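Local coordinates for iron Super-Oxide Dismutase (Plasmodium knowlesi, PDB 2AWP), which destroys toxic superoxide radicals, probably converting them to hydrogen peroxide and oxygen with an iron cofactor, at residues T46-A49 / T50-L53. Sequence-based numbering, arbitrary orientation.
Sequences TPFA and TKSL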
loop_
_atom_site.group_PDB
_atom_site.type_symbol
_atom_site.label_atom_id
_atom_site.label_comp_id
_atom_site.label_asym_id
_atom_site.label_seq_id
_atom_site.Cartn_x
_atom_site.Cartn_y
_atom_site.Cartn_z
ATOM N N THR A 46 -2.133 -19.254 21.373
ATOM C CA THR A 46 -2.670 -19.891 20.194
ATOM C C THR A 46 -1.809 -21.125 19.906
ATOM O O THR A 46 -0.665 -21.207 20.373
ATOM C CB THR A 46 -2.662 -18.908 18.971
ATOM O OG1 THR A 46 -1.329 -18.781 18.447
ATOM C CG2 THR A 46 -3.196 -17.521 19.370
ATOM N N PRO A 47 -2.338 -22.084 19.123
ATOM C CA PRO A 47 -1.489 -23.171 18.589
ATOM C C PRO A 47 -0.344 -22.711 17.667
ATOM O O PRO A 47 0.558 -23.495 17.361
ATOM C CB PRO A 47 -2.478 -24.034 17.788
ATOM C CG PRO A 47 -3.807 -23.659 18.256
ATOM C CD PRO A 47 -3.746 -22.227 18.708
ATOM N N PHE A 48 -0.363 -21.447 17.228
ATOM C CA PHE A 48 0.722 -20.929 16.388
ATOM C C PHE A 48 2.001 -20.671 17.189
ATOM O O PHE A 48 3.093 -20.587 16.621
ATOM C CB PHE A 48 0.255 -19.692 15.591
ATOM C CG PHE A 48 -0.841 -19.997 14.610
ATOM C CD1 PHE A 48 -0.561 -20.670 13.419
ATOM C CD2 PHE A 48 -2.160 -19.635 14.879
ATOM C CE1 PHE A 48 -1.596 -21.004 12.516
ATOM C CE2 PHE A 48 -3.185 -19.953 13.987
ATOM C CZ PHE A 48 -2.912 -20.628 12.808
ATOM N N ALA A 49 1.859 -20.585 18.517
ATOM C CA ALA A 49 2.968 -20.238 19.432
ATOM C C ALA A 49 4.246 -21.088 19.289
ATOM O O ALA A 49 5.360 -20.592 19.519
ATOM C CB ALA A 49 2.474 -20.227 20.889
ATOM N N THR A 50 4.096 -22.349 18.889
ATOM C CA THR A 50 5.236 -23.269 18.781
ATOM C C THR A 50 5.509 -23.736 17.346
ATOM O O THR A 50 6.294 -24.666 17.099
ATOM C CB THR A 50 5.044 -24.492 19.703
ATOM O OG1 THR A 50 3.760 -25.085 19.433
ATOM C CG2 THR A 50 5.132 -24.062 21.171
ATOM N N LYS A 51 4.854 -23.092 16.389
ATOM C CA LYS A 51 5.111 -23.356 14.984
ATOM C C LYS A 51 6.215 -22.457 14.470
ATOM O O LYS A 51 6.454 -21.371 15.012
ATOM C CB LYS A 51 3.832 -23.144 14.173
ATOM C CG LYS A 51 2.808 -24.241 14.402
ATOM C CD LYS A 51 1.426 -23.869 13.888
ATOM C CE LYS A 51 0.390 -24.896 14.337
ATOM N NZ LYS A 51 0.537 -26.143 13.528
ATOM N N SER A 52 6.876 -22.896 13.401
ATOM C CA SER A 52 7.881 -22.092 12.765
ATOM C C SER A 52 7.206 -20.955 11.988
ATOM O O SER A 52 5.987 -20.986 11.746
ATOM C CB SER A 52 8.714 -22.949 11.809
ATOM O OG SER A 52 7.917 -23.321 10.689
ATOM N N LEU A 53 7.997 -19.962 11.594
ATOM C CA LEU A 53 7.468 -18.862 10.796
ATOM C C LEU A 53 6.802 -19.374 9.531
ATOM O O LEU A 53 5.698 -18.929 9.164
ATOM C CB LEU A 53 8.574 -17.865 10.451
ATOM C CG LEU A 53 8.163 -16.629 9.625
ATOM C CD1 LEU A 53 7.330 -15.688 10.433
ATOM C CD2 LEU A 53 9.362 -15.882 9.091
HETATM O O HOH W 1 7.434 -20.998 17.668
#
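The backbone N of K51 donates to the carbonyl oxygen of F48 at 3.1 Å, with an N-H...O angle of 159°; the donor sits well above the carbonyl plane. This i to i+3 bond closes a type I turn with A49 and T50 at its corners, and water 1 bridges two carbonyls, donating to O of A49 at 2.8 Å and to O of K51 at 2.9 Å. The K51 side chain runs back alongside the P47 carbonyl and the F48 ring. Its chi1 of -72° sets CG opposite the carbonyl carbon, and CE of K51 lies 3.3 Å from O of P47. CD of K51 meets CD1 of the F48 ring at 3.8 Å, the two side chains crossing at a slant. A bend at chi4 (-75°) turns NZ off this line, and it forms a salt bridge with E59. The F48 ring also touches I43, I56 and I64, tying the exposed turn to three helices. Upstream, OG1 of T46 accepts from N of F48 at 3.1 Å, an ST turn, and also bonds to O of I43. N of A49 reaches O of T46 at 3.2 Å, so two consecutive type I turns follow, braced by these side chains, in the surface loop joining helices 21-43 and 53-59 of the superoxide dismutase alpha-hairpin domain; S52 N-caps the second helix, its N bonded by the E55 carboxylate, as in a capping box.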